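Local structure of nidogen (Mus musculus, 1NPE) at residues L5-L15 with A27-I38. The protein is a basement-membrane glycoprotein, also called entactin, whose YWTD beta-propeller domain probably binds laminin and so helps link the laminin network to other matrix components. Residues are numbered along the deposited sequence; the frame is centred on the assembly and turned at random.
With CD (cadmium ion), chain E.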
ATOM      1  N   LEU A   5       5.130 -17.042  -3.692  1.00 23.98           N
ATOM      2  CA  LEU A   5       5.651 -16.307  -2.552  1.00 22.58           C
ATOM      3  C   LEU A   5       4.681 -15.210  -2.159  1.00 22.71           C
ATOM      4  O   LEU A   5       4.190 -14.475  -3.021  1.00 22.43           O
ATOM      5  CB  LEU A   5       7.001 -15.678  -2.913  1.00 22.42           C
ATOM      6  CG  LEU A   5       8.183 -16.617  -3.163  1.00 22.78           C
ATOM      7  CD1 LEU A   5       9.162 -15.990  -4.131  1.00 24.06           C
ATOM      8  CD2 LEU A   5       8.858 -16.943  -1.852  1.00 21.33           C
ATOM      9  N   PHE A   6       4.364 -15.128  -0.870  1.00 22.33           N
ATOM     10  CA  PHE A   6       3.477 -14.072  -0.401  1.00 21.92           C
ATOM     11  C   PHE A   6       3.937 -13.444   0.910  1.00 22.71           C
ATOM     12  O   PHE A   6       4.682 -14.050   1.674  1.00 22.27           O
ATOM     13  CB  PHE A   6       2.007 -14.516  -0.353  1.00 20.61           C
ATOM     14  CG  PHE A   6       1.709 -15.592   0.654  1.00 21.35           C
ATOM     15  CD1 PHE A   6       1.630 -16.928   0.259  1.00 20.94           C
ATOM     16  CD2 PHE A   6       1.434 -15.264   1.978  1.00 19.93           C
ATOM     17  CE1 PHE A   6       1.274 -17.927   1.166  1.00 20.02           C
ATOM     18  CE2 PHE A   6       1.076 -16.252   2.895  1.00 23.62           C
ATOM     19  CZ  PHE A   6       0.994 -17.591   2.484  1.00 20.31           C
ATOM     20  N   ALA A   7       3.502 -12.212   1.150  1.00 23.61           N
ATOM     21  CA  ALA A   7       3.894 -11.477   2.338  1.00 22.96           C
ATOM     22  C   ALA A   7       2.871 -11.424   3.467  1.00 24.36           C
ATOM     23  O   ALA A   7       1.662 -11.419   3.240  1.00 22.95           O
ATOM     24  CB  ALA A   7       4.301 -10.063   1.950  1.00 21.66           C
ATOM     25  N   GLN A   8       3.398 -11.399   4.688  1.00 25.50           N
ATOM     26  CA  GLN A   8       2.629 -11.288   5.923  1.00 26.63           C
ATOM     27  C   GLN A   8       3.484 -10.429   6.839  1.00 25.95           C
ATOM     28  O   GLN A   8       4.650 -10.159   6.529  1.00 26.41           O
ATOM     29  CB  GLN A   8       2.398 -12.650   6.580  1.00 28.09           C
ATOM     30  CG  GLN A   8       1.132 -13.354   6.134  1.00 29.38           C
ATOM     31  CD  GLN A   8       0.938 -14.709   6.800  1.00 29.49           C
ATOM     32  OE1 GLN A   8       1.872 -15.500   6.904  1.00 33.95           O
ATOM     33  NE2 GLN A   8      -0.282 -14.985   7.239  1.00 30.50           N
ATOM     34  N   THR A   9       2.901  -9.961   7.938  1.00 25.25           N
ATOM     35  CA  THR A   9       3.638  -9.139   8.884  1.00 23.70           C
ATOM     36  C   THR A   9       4.741  -9.992   9.487  1.00 23.13           C
ATOM     37  O   THR A   9       4.485 -11.090   9.980  1.00 23.52           O
ATOM     38  CB  THR A   9       2.718  -8.586   9.998  1.00 25.16           C
ATOM     39  OG1 THR A   9       1.761  -7.686   9.426  1.00 25.97           O
ATOM     40  CG2 THR A   9       3.515  -7.848  11.057  1.00 22.25           C
ATOM     41  N   GLY A  10       5.975  -9.508   9.351  1.00 23.69           N
ATOM     42  CA  GLY A  10       7.138 -10.191   9.895  1.00 21.92           C
ATOM     43  C   GLY A  10       7.697 -11.376   9.128  1.00 21.62           C
ATOM     44  O   GLY A  10       8.612 -12.031   9.624  1.00 21.96           O
ATOM     45  N   LYS A  11       7.203 -11.632   7.918  1.00 20.93           N
ATOM     46  CA  LYS A  11       7.687 -12.776   7.141  1.00 19.96           C
ATOM     47  C   LYS A  11       7.255 -12.799   5.679  1.00 19.18           C
ATOM     48  O   LYS A  11       6.446 -11.987   5.239  1.00 19.60           O
ATOM     49  CB  LYS A  11       7.192 -14.075   7.787  1.00 21.19           C
ATOM     50  CG  LYS A  11       5.678 -14.120   7.954  1.00 22.44           C
ATOM     51  CD  LYS A  11       5.189 -15.441   8.539  1.00 26.04           C
ATOM     52  CE  LYS A  11       5.354 -16.580   7.550  1.00 25.66           C
ATOM     53  NZ  LYS A  11       4.770 -17.826   8.102  1.00 27.80           N
ATOM     54  N   ILE A  12       7.850 -13.724   4.934  1.00 18.70           N
ATOM     55  CA  ILE A  12       7.517 -13.965   3.535  1.00 20.90           C
ATOM     56  C   ILE A  12       7.328 -15.483   3.475  1.00 22.59           C
ATOM     57  O   ILE A  12       8.227 -16.238   3.854  1.00 22.26           O
ATOM     58  CB  ILE A  12       8.649 -13.581   2.552  1.00 18.90           C
ATOM     59  CG1 ILE A  12       8.868 -12.066   2.527  1.00 18.82           C
ATOM     60  CG2 ILE A  12       8.297 -14.058   1.146  1.00 16.30           C
ATOM     61  CD1 ILE A  12      10.019 -11.656   1.622  1.00 15.00           C
ATOM     62  N   GLU A  13       6.149 -15.920   3.040  1.00 23.71           N
ATOM     63  CA  GLU A  13       5.840 -17.342   2.940  1.00 26.70           C
ATOM     64  C   GLU A  13       6.168 -17.904   1.558  1.00 27.31           C
ATOM     65  O   GLU A  13       6.143 -17.187   0.558  1.00 27.89           O
ATOM     66  CB  GLU A  13       4.368 -17.593   3.276  1.00 26.80           C
ATOM     67  CG  GLU A  13       3.983 -19.070   3.451  1.00 31.03           C
ATOM     68  CD  GLU A  13       4.443 -19.679   4.777  1.00 31.37           C
ATOM     69  OE1 GLU A  13       5.261 -19.063   5.490  1.00 32.27           O
ATOM     70  OE2 GLU A  13       3.978 -20.785   5.112  1.00 32.99           O
ATOM     71  N   ARG A  14       6.416 -19.207   1.512  1.00 28.61           N
ATOM     72  CA  ARG A  14       6.762 -19.898   0.277  1.00 30.26           C
ATOM     73  C   ARG A  14       6.037 -21.238   0.138  1.00 31.75           C
ATOM     74  O   ARG A  14       5.946 -22.009   1.101  1.00 32.48           O
ATOM     75  CB  ARG A  14       8.269 -20.147   0.262  1.00 31.31           C
ATOM     76  CG  ARG A  14       8.769 -21.032  -0.851  1.00 34.29           C
ATOM     77  CD  ARG A  14      10.243 -21.362  -0.667  1.00 33.87           C
ATOM     78  NE  ARG A  14      10.763 -22.045  -1.845  1.00 36.29           N
ATOM     79  CZ  ARG A  14      12.050 -22.131  -2.163  1.00 37.23           C
ATOM     80  NH1 ARG A  14      12.974 -21.579  -1.386  1.00 36.82           N
ATOM     81  NH2 ARG A  14      12.411 -22.756  -3.276  1.00 38.45           N
ATOM     82  N   LEU A  15       5.496 -21.498  -1.051  1.00 32.02           N
ATOM     83  CA  LEU A  15       4.832 -22.772  -1.322  1.00 31.62           C
ATOM     84  C   LEU A  15       4.977 -23.144  -2.787  1.00 31.32           C
ATOM     85  O   LEU A  15       4.809 -22.309  -3.677  1.00 31.27           O
ATOM     86  CB  LEU A  15       3.358 -22.779  -0.902  1.00 32.41           C
ATOM     87  CG  LEU A  15       2.317 -21.953  -1.646  1.00 31.92           C
ATOM     88  CD1 LEU A  15       0.972 -22.653  -1.571  1.00 33.52           C
ATOM     89  CD2 LEU A  15       2.246 -20.569  -1.042  1.00 34.10           C
ATOM     90  N   ALA A  27       3.866 -25.666   2.363  1.00 30.59           N
ATOM     91  CA  ALA A  27       4.099 -24.254   2.640  1.00 31.15           C
ATOM     92  C   ALA A  27       4.985 -24.043   3.872  1.00 32.10           C
ATOM     93  O   ALA A  27       4.627 -24.419   4.995  1.00 30.44           O
ATOM     94  CB  ALA A  27       2.774 -23.529   2.819  1.00 30.41           C
ATOM     95  N   LYS A  28       6.146 -23.441   3.646  1.00 32.74           N
ATOM     96  CA  LYS A  28       7.092 -23.159   4.717  1.00 34.20           C
ATOM     97  C   LYS A  28       7.573 -21.719   4.560  1.00 33.79           C
ATOM     98  O   LYS A  28       7.497 -21.142   3.470  1.00 33.22           O
ATOM     99  CB  LYS A  28       8.283 -24.129   4.657  1.00 34.73           C
ATOM    100  CG  LYS A  28       9.161 -23.971   3.411  1.00 38.09           C
ATOM    101  CD  LYS A  28      10.181 -25.105   3.266  1.00 39.62           C
ATOM    102  CE  LYS A  28      11.043 -24.904   2.014  1.00 42.23           C
ATOM    103  NZ  LYS A  28      11.931 -26.074   1.714  1.00 42.27           N
ATOM    104  N   ALA A  29       8.062 -21.143   5.654  1.00 32.49           N
ATOM    105  CA  ALA A  29       8.557 -19.776   5.634  1.00 30.51           C
ATOM    106  C   ALA A  29       9.814 -19.643   4.788  1.00 29.43           C
ATOM    107  O   ALA A  29      10.723 -20.473   4.863  1.00 28.72           O
ATOM    108  CB  ALA A  29       8.829 -19.295   7.047  1.00 31.48           C
ATOM    109  N   PHE A  30       9.827 -18.623   3.938  1.00 28.07           N
ATOM    110  CA  PHE A  30      10.980 -18.350   3.096  1.00 26.07           C
ATOM    111  C   PHE A  30      11.970 -17.530   3.915  1.00 25.66           C
ATOM    112  O   PHE A  30      13.170 -17.798   3.923  1.00 23.72           O
ATOM    113  CB  PHE A  30      10.565 -17.542   1.862  1.00 24.02           C
ATOM    114  CG  PHE A  30      11.716 -16.868   1.157  1.00 21.19           C
ATOM    115  CD1 PHE A  30      12.812 -17.605   0.719  1.00 18.47           C
ATOM    116  CD2 PHE A  30      11.703 -15.494   0.935  1.00 18.15           C
ATOM    117  CE1 PHE A  30      13.877 -16.984   0.072  1.00 18.88           C
ATOM    118  CE2 PHE A  30      12.758 -14.864   0.291  1.00 18.02           C
ATOM    119  CZ  PHE A  30      13.851 -15.607  -0.143  1.00 19.04           C
ATOM    120  N   LEU A  31      11.443 -16.551   4.636  1.00 26.34           N
ATOM    121  CA  LEU A  31      12.281 -15.669   5.417  1.00 26.79           C
ATOM    122  C   LEU A  31      11.498 -15.040   6.550  1.00 27.08           C
ATOM    123  O   LEU A  31      10.314 -14.728   6.406  1.00 27.34           O
ATOM    124  CB  LEU A  31      12.793 -14.558   4.498  1.00 29.23           C
ATOM    125  CG  LEU A  31      14.144 -13.896   4.739  1.00 30.28           C
ATOM    126  CD1 LEU A  31      15.261 -14.903   4.494  1.00 28.61           C
ATOM    127  CD2 LEU A  31      14.281 -12.719   3.785  1.00 28.79           C
ATOM    128  N   HIS A  32      12.164 -14.881   7.686  1.00 26.34           N
ATOM    129  CA  HIS A  32      11.569 -14.238   8.844  1.00 25.34           C
ATOM    130  C   HIS A  32      12.295 -12.917   9.092  1.00 25.28           C
ATOM    131  O   HIS A  32      13.516 -12.896   9.287  1.00 25.05           O
ATOM    132  CB  HIS A  32      11.700 -15.114  10.096  1.00 24.29           C
ATOM    133  CG  HIS A  32      10.595 -16.104  10.265  1.00 22.15           C
ATOM    134  ND1 HIS A  32      10.797 -17.465  10.186  1.00 21.40           N
ATOM    135  CD2 HIS A  32       9.281 -15.935  10.542  1.00 21.96           C
ATOM    136  CE1 HIS A  32       9.657 -18.092  10.409  1.00 20.43           C
ATOM    137  NE2 HIS A  32       8.721 -17.187  10.627  1.00 23.79           N
ATOM    138  N   ILE A  33      11.552 -11.817   9.024  1.00 24.25           N
ATOM    139  CA  ILE A  33      12.105 -10.493   9.291  1.00 24.03           C
ATOM    140  C   ILE A  33      11.101  -9.910  10.284  1.00 23.90           C
ATOM    141  O   ILE A  33      10.287  -9.051   9.936  1.00 23.56           O
ATOM    142  CB  ILE A  33      12.190  -9.599   8.021  1.00 24.49           C
ATOM    143  CG1 ILE A  33      12.744 -10.376   6.827  1.00 24.22           C
ATOM    144  CG2 ILE A  33      13.134  -8.449   8.281  1.00 26.44           C
ATOM    145  CD1 ILE A  33      11.672 -10.987   5.950  1.00 25.91           C
ATOM    146  N   PRO A  34      11.172 -10.366  11.548  1.00 24.69           N
ATOM    147  CA  PRO A  34      10.321  -9.992  12.685  1.00 25.96           C
ATOM    148  C   PRO A  34       9.924  -8.531  12.873  1.00 25.24           C
ATOM    149  O   PRO A  34       8.768  -8.243  13.165  1.00 26.65           O
ATOM    150  CB  PRO A  34      11.071 -10.572  13.890  1.00 25.72           C
ATOM    151  CG  PRO A  34      12.483 -10.666  13.417  1.00 28.58           C
ATOM    152  CD  PRO A  34      12.330 -11.147  12.013  1.00 25.79           C
ATOM    153  N   ALA A  35      10.847  -7.606  12.653  1.00 25.34           N
ATOM    154  CA  ALA A  35      10.524  -6.191  12.826  1.00 25.33           C
ATOM    155  C   ALA A  35       9.786  -5.533  11.657  1.00 25.16           C
ATOM    156  O   ALA A  35       9.246  -4.437  11.812  1.00 25.17           O
ATOM    157  CB  ALA A  35      11.796  -5.403  13.138  1.00 25.50           C
ATOM    158  N   LYS A  36       9.704  -6.218  10.518  1.00 24.14           N
ATOM    159  CA  LYS A  36       9.087  -5.635   9.326  1.00 23.67           C
ATOM    160  C   LYS A  36       7.665  -6.022   8.919  1.00 21.66           C
ATOM    161  O   LYS A  36       7.138  -7.055   9.307  1.00 20.56           O
ATOM    162  CB  LYS A  36      10.008  -5.852   8.120  1.00 25.89           C
ATOM    163  CG  LYS A  36      11.430  -5.317   8.275  1.00 28.78           C
ATOM    164  CD  LYS A  36      12.220  -5.488   6.968  1.00 33.02           C
ATOM    165  CE  LYS A  36      13.700  -5.115   7.115  1.00 35.43           C
ATOM    166  NZ  LYS A  36      13.918  -3.660   7.388  1.00 38.38           N
ATOM    167  N   VAL A  37       7.046  -5.142   8.140  1.00 20.27           N
ATOM    168  CA  VAL A  37       5.715  -5.379   7.595  1.00 17.96           C
ATOM    169  C   VAL A  37       5.956  -5.372   6.085  1.00 18.52           C
ATOM    170  O   VAL A  37       6.005  -4.313   5.450  1.00 17.27           O
ATOM    171  CB  VAL A  37       4.699  -4.271   7.988  1.00 17.50           C
ATOM    172  CG1 VAL A  37       3.379  -4.488   7.260  1.00 12.08           C
ATOM    173  CG2 VAL A  37       4.467  -4.271   9.498  1.00 13.95           C
ATOM    174  N   ILE A  38       6.210  -6.561   5.543  1.00 17.82           N
ATOM    175  CA  ILE A  38       6.480  -6.735   4.124  1.00 16.77           C
ATOM    176  C   ILE A  38       5.204  -6.492   3.329  1.00 16.25           C
ATOM    177  O   ILE A  38       4.167  -7.089   3.614  1.00 16.94           O
ATOM    178  CB  ILE A  38       6.989  -8.166   3.832  1.00 18.05           C
ATOM    179  CG1 ILE A  38       8.105  -8.550   4.809  1.00 19.40           C
ATOM    180  CG2 ILE A  38       7.508  -8.255   2.403  1.00 18.62           C
ATOM    181  CD1 ILE A  38       9.427  -7.844   4.563  1.00 20.31           C
TER
HETATM  182 CD    CD E5005      13.176 -18.128  10.621  1.00 43.47          CD
HETATM  183  O   HOH W   1      14.742 -16.382   9.266  1.00 33.52           O
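Strand 11-17 pairs antiparallel with strand 28-33 in the outer part of one blade of a six-bladed YWTD beta-propeller, before the chain enters strand 36-44, the first of the next blade. I12 N donates to L31 O, and R14 and K28 exchange a pair of backbone bonds. Between them lies a classic beta bulge: strand 28-33 spends two residues, F30 and L31, opposite the single I12, whose O accepts F30 N (2.9 Å) and, weakly, L31 N. On the face that carries I12, L31 and R14, the branched I12 fills the interface with the next blade: CG2 meets the edge of the F30 ring at CD2 (3.7 Å), while CG1 touches CG2 of I38, whose side chain crosses it at about a right angle. With chi1 at 163° the F30 ring swings away from its own backbone N and lies alongside I12. E13, bent at chi2 (76°), brings its carboxylate beside the 27-29 backbone; OE1 lies 3.4 Å from A29 CA and forms a salt bridge with K11 NZ (2.9 Å), which approaches from above the carboxylate plane. With an alanine in place of E13, K11 NZ would probably lose its charged mate and a gap would open beside A27 and A29. At the corner, G10 has a left-handed backbone, easiest for glycine, where a CB would crowd P34 O; its N donates to K36 O (2.7 Å). H32, against K11 CB, binds cadmium through ND1, a site shared with an acidic side chain of the chain of another protein. Towards the next blade, I12 and I38 pack on W52 and F30 on V50, both of strand 49-54, while strand 2-8 and then C-terminal strand 256-259 complete the first blade, so both chain ends close the ring.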